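Type II restriction enzyme MspI (Moraxella sp., PDB 1YFI) recognises the double-stranded DNA sequence 5'-CCGG-3' and cleaves it after the first C, leaving terminal 5'-phosphates. Local coordinates at residues K8-F13 / K32-Y37; P115-H120 / D202-F207. All coordinates share one frame; numbering follows the deposited sequence.

Contact 1: residues K8-F13 / K32-Y37; sequences KLYDDF and KLYEKY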
ATOM      1  N   LYS E   8      -6.715 -11.119  21.173  1.00 22.66           N
ATOM      2  CA  LYS E   8      -6.439 -12.494  20.795  1.00 22.14           C
ATOM      3  C   LYS E   8      -5.214 -12.575  19.887  1.00 24.00           C
ATOM      4  O   LYS E   8      -4.364 -13.454  20.049  1.00 21.94           O
ATOM      5  CB  LYS E   8      -7.654 -13.100  20.090  1.00 21.65           C
ATOM      6  CG  LYS E   8      -7.380 -14.444  19.435  1.00 23.67           C
ATOM      7  CD  LYS E   8      -8.551 -14.878  18.572  1.00 28.27           C
ATOM      8  CE  LYS E   8      -8.072 -15.647  17.346  1.00 33.09           C
ATOM      9  NZ  LYS E   8      -7.280 -16.866  17.710  1.00 38.36           N
ATOM     10  N   LEU E   9      -5.118 -11.652  18.933  1.00 24.81           N
ATOM     11  CA  LEU E   9      -3.984 -11.636  18.014  1.00 23.38           C
ATOM     12  C   LEU E   9      -2.682 -11.182  18.673  1.00 23.49           C
ATOM     13  O   LEU E   9      -1.635 -11.772  18.428  1.00 23.93           O
ATOM     14  CB  LEU E   9      -4.288 -10.752  16.805  1.00 20.67           C
ATOM     15  CG  LEU E   9      -5.490 -11.200  15.974  1.00 17.77           C
ATOM     16  CD1 LEU E   9      -5.748 -10.191  14.868  1.00 17.66           C
ATOM     17  CD2 LEU E   9      -5.237 -12.572  15.404  1.00 13.77           C
ATOM     18  N   TYR E  10      -2.725 -10.146  19.506  1.00 22.58           N
ATOM     19  CA  TYR E  10      -1.495  -9.711  20.147  1.00 24.29           C
ATOM     20  C   TYR E  10      -0.951 -10.840  20.999  1.00 25.88           C
ATOM     21  O   TYR E  10       0.257 -11.012  21.121  1.00 27.01           O
ATOM     22  CB  TYR E  10      -1.718  -8.464  20.995  1.00 20.86           C
ATOM     23  CG  TYR E  10      -1.547  -7.181  20.216  1.00 21.23           C
ATOM     24  CD1 TYR E  10      -2.453  -6.823  19.213  1.00 19.42           C
ATOM     25  CD2 TYR E  10      -0.462  -6.334  20.462  1.00 18.49           C
ATOM     26  CE1 TYR E  10      -2.286  -5.658  18.475  1.00 20.57           C
ATOM     27  CE2 TYR E  10      -0.283  -5.168  19.728  1.00 20.18           C
ATOM     28  CZ  TYR E  10      -1.197  -4.835  18.736  1.00 21.86           C
ATOM     29  OH  TYR E  10      -1.011  -3.687  18.000  1.00 23.09           O
ATOM     30  N   ASP E  11      -1.856 -11.617  21.575  1.00 30.08           N
ATOM     31  CA  ASP E  11      -1.475 -12.754  22.401  1.00 34.15           C
ATOM     32  C   ASP E  11      -0.919 -13.858  21.495  1.00 34.91           C
ATOM     33  O   ASP E  11       0.107 -14.474  21.803  1.00 34.77           O
ATOM     34  CB  ASP E  11      -2.698 -13.249  23.187  1.00 39.39           C
ATOM     35  CG  ASP E  11      -2.468 -14.600  23.850  1.00 46.57           C
ATOM     36  OD1 ASP E  11      -1.561 -14.707  24.708  1.00 50.52           O
ATOM     37  OD2 ASP E  11      -3.200 -15.559  23.510  1.00 48.01           O
ATOM     38  N   ASP E  12      -1.590 -14.093  20.369  1.00 35.35           N
ATOM     39  CA  ASP E  12      -1.157 -15.112  19.417  1.00 34.96           C
ATOM     40  C   ASP E  12       0.230 -14.810  18.871  1.00 34.43           C
ATOM     41  O   ASP E  12       1.055 -15.707  18.705  1.00 35.17           O
ATOM     42  CB  ASP E  12      -2.140 -15.219  18.248  1.00 36.59           C
ATOM     43  CG  ASP E  12      -3.435 -15.888  18.639  1.00 37.29           C
ATOM     44  OD1 ASP E  12      -3.373 -16.893  19.373  1.00 39.78           O
ATOM     45  OD2 ASP E  12      -4.510 -15.420  18.207  1.00 38.99           O
ATOM     46  N   PHE E  13       0.485 -13.544  18.581  1.00 33.44           N
ATOM     47  CA  PHE E  13       1.781 -13.152  18.052  1.00 30.94           C
ATOM     48  C   PHE E  13       2.772 -12.840  19.169  1.00 31.47           C
ATOM     49  O   PHE E  13       3.874 -12.360  18.908  1.00 33.91           O
ATOM     50  CB  PHE E  13       1.633 -11.948  17.112  1.00 27.19           C
ATOM     51  CG  PHE E  13       0.959 -12.281  15.815  1.00 24.87           C
ATOM     52  CD1 PHE E  13      -0.417 -12.415  15.743  1.00 24.74           C
ATOM     53  CD2 PHE E  13       1.713 -12.512  14.665  1.00 27.30           C
ATOM     54  CE1 PHE E  13      -1.043 -12.780  14.543  1.00 26.01           C
ATOM     55  CE2 PHE E  13       1.098 -12.877  13.458  1.00 27.69           C
ATOM     56  CZ  PHE E  13      -0.287 -13.011  13.401  1.00 26.64           C
ATOM     57  N   LYS E  32       2.696  -8.820  10.315  1.00 16.83           N
ATOM     58  CA  LYS E  32       2.002 -10.076  10.105  1.00 19.29           C
ATOM     59  C   LYS E  32       0.726 -10.125  10.924  1.00 19.71           C
ATOM     60  O   LYS E  32      -0.272 -10.706  10.494  1.00 21.95           O
ATOM     61  CB  LYS E  32       2.896 -11.257  10.494  1.00 21.64           C
ATOM     62  CG  LYS E  32       3.872 -11.724   9.407  1.00 29.51           C
ATOM     63  CD  LYS E  32       3.173 -12.423   8.216  1.00 31.95           C
ATOM     64  CE  LYS E  32       2.581 -11.432   7.203  1.00 35.70           C
ATOM     65  NZ  LYS E  32       2.046 -12.096   5.966  1.00 38.64           N
ATOM     66  N   LEU E  33       0.752  -9.522  12.110  1.00 17.89           N
ATOM     67  CA  LEU E  33      -0.430  -9.527  12.962  1.00 16.79           C
ATOM     68  C   LEU E  33      -1.566  -8.739  12.318  1.00 16.74           C
ATOM     69  O   LEU E  33      -2.704  -9.198  12.283  1.00 15.43           O
ATOM     70  CB  LEU E  33      -0.107  -8.952  14.348  1.00 14.87           C
ATOM     71  CG  LEU E  33      -1.278  -8.847  15.333  1.00 13.78           C
ATOM     72  CD1 LEU E  33      -0.755  -8.818  16.758  1.00 15.83           C
ATOM     73  CD2 LEU E  33      -2.099  -7.605  15.027  1.00 12.55           C
ATOM     74  N   TYR E  34      -1.256  -7.563  11.791  1.00 15.49           N
ATOM     75  CA  TYR E  34      -2.290  -6.755  11.179  1.00 17.87           C
ATOM     76  C   TYR E  34      -2.843  -7.289   9.864  1.00 18.08           C
ATOM     77  O   TYR E  34      -3.897  -6.844   9.403  1.00 15.53           O
ATOM     78  CB  TYR E  34      -1.813  -5.302  11.052  1.00 18.54           C
ATOM     79  CG  TYR E  34      -2.013  -4.581  12.363  1.00 20.11           C
ATOM     80  CD1 TYR E  34      -1.055  -4.640  13.369  1.00 20.83           C
ATOM     81  CD2 TYR E  34      -3.221  -3.950  12.644  1.00 21.13           C
ATOM     82  CE1 TYR E  34      -1.297  -4.095  14.626  1.00 22.96           C
ATOM     83  CE2 TYR E  34      -3.475  -3.404  13.889  1.00 22.51           C
ATOM     84  CZ  TYR E  34      -2.513  -3.477  14.880  1.00 24.17           C
ATOM     85  OH  TYR E  34      -2.771  -2.930  16.116  1.00 20.42           O
ATOM     86  N   GLU E  35      -2.148  -8.245   9.257  1.00 20.15           N
ATOM     87  CA  GLU E  35      -2.657  -8.822   8.021  1.00 22.18           C
ATOM     88  C   GLU E  35      -3.705  -9.825   8.488  1.00 22.40           C
ATOM     89  O   GLU E  35      -4.755  -9.979   7.868  1.00 18.68           O
ATOM     90  CB  GLU E  35      -1.556  -9.540   7.232  1.00 24.26           C
ATOM     91  CG  GLU E  35      -2.069 -10.183   5.946  1.00 28.76           C
ATOM     92  CD  GLU E  35      -1.046 -11.056   5.228  1.00 31.29           C
ATOM     93  OE1 GLU E  35      -0.051 -10.520   4.698  1.00 35.68           O
ATOM     94  OE2 GLU E  35      -1.241 -12.290   5.189  1.00 34.51           O
ATOM     95  N   LYS E  36      -3.415 -10.482   9.611  1.00 23.57           N
ATOM     96  CA  LYS E  36      -4.330 -11.478  10.172  1.00 26.70           C
ATOM     97  C   LYS E  36      -5.629 -10.812  10.591  1.00 24.87           C
ATOM     98  O   LYS E  36      -6.708 -11.380  10.418  1.00 23.70           O
ATOM     99  CB  LYS E  36      -3.700 -12.160  11.387  1.00 27.98           C
ATOM    100  CG  LYS E  36      -3.798 -13.675  11.380  1.00 31.46           C
ATOM    101  CD  LYS E  36      -5.113 -14.201  11.921  1.00 34.96           C
ATOM    102  CE  LYS E  36      -5.072 -15.731  12.019  1.00 35.37           C
ATOM    103  NZ  LYS E  36      -6.190 -16.293  12.829  1.00 36.85           N
ATOM    104  N   TYR E  37      -5.501  -9.606  11.143  1.00 21.69           N
ATOM    105  CA  TYR E  37      -6.637  -8.831  11.612  1.00 20.30           C
ATOM    106  C   TYR E  37      -7.640  -8.679  10.466  1.00 20.83           C
ATOM    107  O   TYR E  37      -8.812  -9.033  10.611  1.00 19.33           O
ATOM    108  CB  TYR E  37      -6.138  -7.474  12.111  1.00 16.38           C
ATOM    109  CG  TYR E  37      -7.116  -6.656  12.924  1.00 14.29           C
ATOM    110  CD1 TYR E  37      -8.076  -7.261  13.733  1.00 18.43           C
ATOM    111  CD2 TYR E  37      -7.023  -5.271  12.945  1.00 15.73           C
ATOM    112  CE1 TYR E  37      -8.914  -6.496  14.542  1.00 16.45           C
ATOM    113  CE2 TYR E  37      -7.850  -4.502  13.748  1.00 16.99           C
ATOM    114  CZ  TYR E  37      -8.791  -5.114  14.541  1.00 17.53           C
ATOM    115  OH  TYR E  37      -9.616  -4.332  15.318  1.00 21.84           O
TER

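Contact 2: residues P115-H120 / D202-F207; sequences PLNIKH and DLLIRF. With nucleotides of chain A.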
ATOM      1  N   PRO E 115      -7.690  -8.000  -4.352  1.00 14.52           N
ATOM      2  CA  PRO E 115      -6.337  -8.164  -3.818  1.00 13.26           C
ATOM      3  C   PRO E 115      -6.007  -6.957  -2.934  1.00 14.21           C
ATOM      4  O   PRO E 115      -6.330  -5.821  -3.281  1.00 14.88           O
ATOM      5  CB  PRO E 115      -5.489  -8.222  -5.076  1.00 12.53           C
ATOM      6  CG  PRO E 115      -6.201  -7.262  -5.972  1.00 13.16           C
ATOM      7  CD  PRO E 115      -7.648  -7.629  -5.779  1.00 10.43           C
ATOM      8  N   LEU E 116      -5.368  -7.200  -1.798  1.00 12.51           N
ATOM      9  CA  LEU E 116      -5.032  -6.118  -0.888  1.00 12.02           C
ATOM     10  C   LEU E 116      -3.548  -5.963  -0.647  1.00 12.86           C
ATOM     11  O   LEU E 116      -2.764  -6.886  -0.860  1.00 12.15           O
ATOM     12  CB  LEU E 116      -5.673  -6.356   0.472  1.00 10.75           C
ATOM     13  CG  LEU E 116      -7.150  -6.721   0.552  1.00 12.38           C
ATOM     14  CD1 LEU E 116      -7.404  -7.381   1.908  1.00 10.68           C
ATOM     15  CD2 LEU E 116      -8.023  -5.481   0.346  1.00  8.95           C
ATOM     16  N   ASN E 117      -3.184  -4.767  -0.200  1.00 13.86           N
ATOM     17  CA  ASN E 117      -1.820  -4.446   0.182  1.00 14.46           C
ATOM     18  C   ASN E 117      -2.024  -3.887   1.581  1.00 15.85           C
ATOM     19  O   ASN E 117      -2.801  -2.945   1.772  1.00 16.12           O
ATOM     20  CB  ASN E 117      -1.199  -3.387  -0.718  1.00 15.44           C
ATOM     21  CG  ASN E 117       0.255  -3.141  -0.377  1.00 16.04           C
ATOM     22  OD1 ASN E 117       0.585  -2.239   0.382  1.00 21.58           O
ATOM     23  ND2 ASN E 117       1.130  -3.970  -0.912  1.00 14.17           N
ATOM     24  N   ILE E 118      -1.359  -4.485   2.563  1.00 14.64           N
ATOM     25  CA  ILE E 118      -1.519  -4.057   3.947  1.00 12.81           C
ATOM     26  C   ILE E 118      -0.183  -3.714   4.605  1.00 12.50           C
ATOM     27  O   ILE E 118       0.769  -4.484   4.541  1.00 16.20           O
ATOM     28  CB  ILE E 118      -2.203  -5.176   4.792  1.00 11.33           C
ATOM     29  CG1 ILE E 118      -3.307  -5.844   3.980  1.00  8.92           C
ATOM     30  CG2 ILE E 118      -2.804  -4.592   6.080  1.00  7.01           C
ATOM     31  CD1 ILE E 118      -3.990  -6.976   4.716  1.00 13.31           C
ATOM     32  N   LYS E 119      -0.126  -2.557   5.249  1.00 11.35           N
ATOM     33  CA  LYS E 119       1.077  -2.138   5.944  1.00 12.32           C
ATOM     34  C   LYS E 119       0.689  -1.568   7.310  1.00 14.15           C
ATOM     35  O   LYS E 119      -0.489  -1.322   7.577  1.00 14.53           O
ATOM     36  CB  LYS E 119       1.811  -1.059   5.153  1.00  9.17           C
ATOM     37  CG  LYS E 119       2.258  -1.446   3.761  1.00 12.34           C
ATOM     38  CD  LYS E 119       3.046  -0.294   3.139  1.00 13.82           C
ATOM     39  CE  LYS E 119       3.595  -0.631   1.762  1.00 17.65           C
ATOM     40  NZ  LYS E 119       4.517  -1.803   1.785  1.00 25.09           N
ATOM     41  N   HIS E 120       1.680  -1.395   8.179  1.00 13.41           N
ATOM     42  CA  HIS E 120       1.460  -0.794   9.479  1.00 14.25           C
ATOM     43  C   HIS E 120       2.585   0.230   9.605  1.00 16.10           C
ATOM     44  O   HIS E 120       3.683   0.035   9.081  1.00 14.32           O
ATOM     45  CB  HIS E 120       1.548  -1.822  10.602  1.00 19.73           C
ATOM     46  CG  HIS E 120       2.947  -2.111  11.053  1.00 22.18           C
ATOM     47  ND1 HIS E 120       3.880  -2.722  10.243  1.00 22.05           N
ATOM     48  CD2 HIS E 120       3.575  -1.848  12.221  1.00 20.03           C
ATOM     49  CE1 HIS E 120       5.026  -2.818  10.895  1.00 20.90           C
ATOM     50  NE2 HIS E 120       4.867  -2.296  12.096  1.00 19.36           N
ATOM     51  N   ASP E 202      -5.912  -3.807  -5.239  1.00 16.49           N
ATOM     52  CA  ASP E 202      -7.014  -2.891  -5.532  1.00 16.98           C
ATOM     53  C   ASP E 202      -7.169  -1.881  -4.396  1.00 17.86           C
ATOM     54  O   ASP E 202      -7.483  -0.708  -4.630  1.00 16.18           O
ATOM     55  CB  ASP E 202      -8.324  -3.637  -5.726  1.00 16.53           C
ATOM     56  CG  ASP E 202      -8.359  -4.406  -7.015  1.00 24.12           C
ATOM     57  OD1 ASP E 202      -7.544  -4.091  -7.913  1.00 24.54           O
ATOM     58  OD2 ASP E 202      -9.212  -5.316  -7.136  1.00 28.53           O
ATOM     59  N   LEU E 203      -6.953  -2.335  -3.164  1.00 16.11           N
ATOM     60  CA  LEU E 203      -7.034  -1.443  -2.013  1.00 14.74           C
ATOM     61  C   LEU E 203      -5.700  -1.407  -1.283  1.00 12.42           C
ATOM     62  O   LEU E 203      -4.973  -2.394  -1.255  1.00 12.30           O
ATOM     63  CB  LEU E 203      -8.107  -1.902  -1.032  1.00 11.34           C
ATOM     64  CG  LEU E 203      -9.508  -2.079  -1.587  1.00 14.18           C
ATOM     65  CD1 LEU E 203     -10.368  -2.761  -0.536  1.00 15.63           C
ATOM     66  CD2 LEU E 203     -10.082  -0.736  -1.994  1.00 13.24           C
ATOM     67  N   LEU E 204      -5.382  -0.253  -0.709  1.00 11.13           N
ATOM     68  CA  LEU E 204      -4.163  -0.083   0.066  1.00 10.16           C
ATOM     69  C   LEU E 204      -4.628   0.143   1.511  1.00 11.90           C
ATOM     70  O   LEU E 204      -5.248   1.158   1.819  1.00 14.77           O
ATOM     71  CB  LEU E 204      -3.379   1.119  -0.454  1.00  5.16           C
ATOM     72  CG  LEU E 204      -2.984   1.017  -1.939  1.00 10.18           C
ATOM     73  CD1 LEU E 204      -2.179   2.248  -2.385  1.00  4.56           C
ATOM     74  CD2 LEU E 204      -2.168  -0.250  -2.155  1.00  5.65           C
ATOM     75  N   ILE E 205      -4.368  -0.823   2.382  1.00 10.26           N
ATOM     76  CA  ILE E 205      -4.774  -0.712   3.773  1.00  9.37           C
ATOM     77  C   ILE E 205      -3.594  -0.271   4.628  1.00 10.86           C
ATOM     78  O   ILE E 205      -2.578  -0.966   4.710  1.00 10.57           O
ATOM     79  CB  ILE E 205      -5.278  -2.069   4.308  1.00 11.19           C
ATOM     80  CG1 ILE E 205      -6.514  -2.515   3.531  1.00  8.39           C
ATOM     81  CG2 ILE E 205      -5.569  -1.972   5.802  1.00  6.73           C
ATOM     82  CD1 ILE E 205      -6.983  -3.910   3.907  1.00 14.53           C
ATOM     83  N   ARG E 206      -3.721   0.882   5.278  1.00 12.05           N
ATOM     84  CA  ARG E 206      -2.643   1.391   6.130  1.00 12.88           C
ATOM     85  C   ARG E 206      -3.087   1.515   7.577  1.00 13.36           C
ATOM     86  O   ARG E 206      -3.923   2.354   7.912  1.00 12.93           O
ATOM     87  CB  ARG E 206      -2.162   2.771   5.674  1.00 13.88           C
ATOM     88  CG  ARG E 206      -1.664   2.869   4.252  1.00 19.69           C
ATOM     89  CD  ARG E 206      -0.424   2.031   4.018  1.00 26.92           C
ATOM     90  NE  ARG E 206       0.087   2.248   2.670  1.00 31.20           N
ATOM     91  CZ  ARG E 206       0.702   3.360   2.277  1.00 32.31           C
ATOM     92  NH1 ARG E 206       0.898   4.365   3.131  1.00 28.57           N
ATOM     93  NH2 ARG E 206       1.113   3.470   1.019  1.00 33.56           N
ATOM     94  N   PHE E 207      -2.528   0.671   8.434  1.00 14.42           N
ATOM     95  CA  PHE E 207      -2.841   0.731   9.848  1.00 12.73           C
ATOM     96  C   PHE E 207      -1.908   1.717  10.526  1.00 14.74           C
ATOM     97  O   PHE E 207      -0.694   1.608  10.413  1.00 14.68           O
ATOM     98  CB  PHE E 207      -2.653  -0.631  10.508  1.00 11.47           C
ATOM     99  CG  PHE E 207      -3.769  -1.586  10.258  1.00 12.64           C
ATOM    100  CD1 PHE E 207      -3.657  -2.567   9.283  1.00 11.22           C
ATOM    101  CD2 PHE E 207      -4.939  -1.514  11.008  1.00 12.43           C
ATOM    102  CE1 PHE E 207      -4.696  -3.468   9.061  1.00 12.42           C
ATOM    103  CE2 PHE E 207      -5.984  -2.415  10.791  1.00 11.83           C
ATOM    104  CZ  PHE E 207      -5.860  -3.391   9.816  1.00 10.09           C
TER
ATOM    105  P    DG A   6       5.320  -2.405   7.060  1.00 15.46           P
ATOM    106  OP1  DG A   6       3.972  -2.781   7.583  1.00 12.87           O
ATOM    107  OP2  DG A   6       5.428  -1.608   5.807  1.00  8.42           O
ATOM    108  O5'  DG A   6       6.143  -1.664   8.210  1.00 14.15           O
ATOM    109  C5'  DG A   6       6.871  -0.466   7.949  1.00 15.36           C
ATOM    110  C4'  DG A   6       7.929  -0.272   9.007  1.00 13.80           C
ATOM    111  O4'  DG A   6       9.164  -0.806   8.469  1.00 13.45           O
ATOM    112  C3'  DG A   6       8.212   1.191   9.322  1.00 13.95           C
ATOM    113  O3'  DG A   6       7.756   1.588  10.588  1.00 15.10           O
ATOM    114  C2'  DG A   6       9.720   1.325   9.320  1.00 13.23           C
ATOM    115  C1'  DG A   6      10.271   0.044   8.729  1.00 10.16           C
ATOM    116  N9   DG A   6      10.830   0.458   7.450  1.00  8.64           N
ATOM    117  C8   DG A   6      10.225   0.400   6.223  1.00  6.99           C
ATOM    118  N7   DG A   6      10.888   1.041   5.299  1.00  7.99           N
ATOM    119  C5   DG A   6      12.022   1.505   5.949  1.00  4.36           C
ATOM    120  C6   DG A   6      13.103   2.290   5.468  1.00  6.79           C
ATOM    121  O6   DG A   6      13.282   2.742   4.333  1.00  8.67           O
ATOM    122  N1   DG A   6      14.032   2.546   6.468  1.00  7.16           N
ATOM    123  C2   DG A   6      13.936   2.108   7.761  1.00  5.43           C
ATOM    124  N2   DG A   6      14.931   2.464   8.576  1.00  5.44           N
ATOM    125  N3   DG A   6      12.939   1.376   8.220  1.00  7.22           N
ATOM    126  C4   DG A   6      12.022   1.118   7.266  1.00  4.01           C
TER
HETATM  127  O   HOH W   1       0.883   0.730   0.127  1.00 26.60           O

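Contact 1: residues K8-F13 / K32-Y37
Leu33 sits against two aromatic rings of the 8-13 segment and meets each with a different part. Its CA lies over the face of the Phe13 ring, 3.6 Å from the centroid, a CH-pi contact. CB and CG continue along the same ring at the CD1 side. Farther out, CD1 reaches the face of the Tyr10 ring, 4.0 Å from the centroid and displaced toward the rim near Tyr10 CD1. With chi1 at 178°, CG of Leu33 lies opposite the backbone N, which carries the methyls past Phe13 to Tyr10. Leu9 packs on Leu33 as well. Its CB rests on Leu33 CG at 3.9 Å, its CD1 touches Tyr37 CA at 3.6 Å, and its CD2 meets the aliphatic CD of Lys36. These residues join two consecutive helices, 4-12 and 23-41, packed as a helical hairpin. The axes of 8-12 and 32-37 run roughly antiparallel, at 144°, and approach to 10.0 Å. Phe13 is the first residue past helix 4-12 to leave helical conformation, and its chi1 of -71° sets CG anti to the carbonyl carbon, with the ring over Leu33 CA. At the far ends of their side chains, Tyr34 OH donates to Tyr10 OH at 2.7 Å. Each hydroxyl arrives at the edge of the other ring, near its plane. Tyr10 OH also bonds to the carbonyl oxygen of Arg212, which ties the ring to the turn after strand 203-210. Charged side chains flank the packing. Lys8 NZ bridges to Asp12 OD2 at 3.2 Å, within its own helix, meeting the carboxylate on its syn side. Lys36 NZ lies 5.0 Å from Lys8 NZ and pairs with Asp40, so acidic partners probably offset the like charges. On the second helix, Lys32 bridges to Glu35.

Contact 2: residues P115-H120 / D202-F207
Pro115-His120 and Leu203-Phe207 run parallel, axes 4.7 Å apart at 15°, with backbone bonds alternating from Asp202 N to Pro115 O through to Phe207 N to Lys119 O. The strands are neighbours in the central mixed sheet of this PDDEXK-clan nuclease. Leu116, Ile118, His120, Leu203, Ile205 and Phe207 share one face. Leu116 CD2 meets Leu203 CD1 at 3.7 Å, the two chains lying side by side. Ile118 CG2 touches both Ile205 CG2 and the edge of the Phe207 ring, 3.7 Å from CE1. Near the C-terminal end of strand 111-121 the His120 ring leads away from the other strand. There His120 grips OP1 of DG6 of chain A twice, from N and from ND1, each at 2.7 Å. Chi1 of 83° places the ring between N and the carbonyl carbon, bringing ND1 round to that oxygen. The other face is more polar. Asn117 CB packs on Leu204 CD2, while its amide is held by a water and a backbone carbonyl: OD1 accepts from the water at 3.0 Å, ND2 donates to Lys97 O. The same water accepts from Arg206 NH2 at 2.9 Å, and that nitrogen also pairs with the C-terminal carboxylate of Gly262. Lys119 runs alongside Arg206. Asn117-Ile118-Lys119 is consistent with the (D/E)XK half of the PD...(D/E)XK signature, Asn117 replacing the acid; Asp99, which accepts from Ile118 N, probably supplies the first Asp. His120 thus fixes the DNA backbone beside the strand with two N-H donors, while Lys119 NZ makes a long, weak ion pair with a phosphate.

In the fold
Contact 1 is centred about 19 Å from the centre of the chain, contact 2 about 5 Å. They touch directly. The Tyr34 ring of contact 1 meets the Phe207 ring of contact 2 with planes at about 55°, CD2 to CD2 at 3.4 Å. Glu35 CG rests on Ile118 CD1 at 3.9 Å. Helix 23-41 therefore has helix 4-12 packed on it and itself packs on the sheet. The probable active-site residues Asn117 and Lys119 lie on the 115-120 strand, their side chains on the sheet face opposite this helix. DNA meets that strand directly through His120, whereas contact 1 comes no nearer than about 7 Å between nearest atoms. Leu30 and Ser27 of helix 23-41 also touch His120.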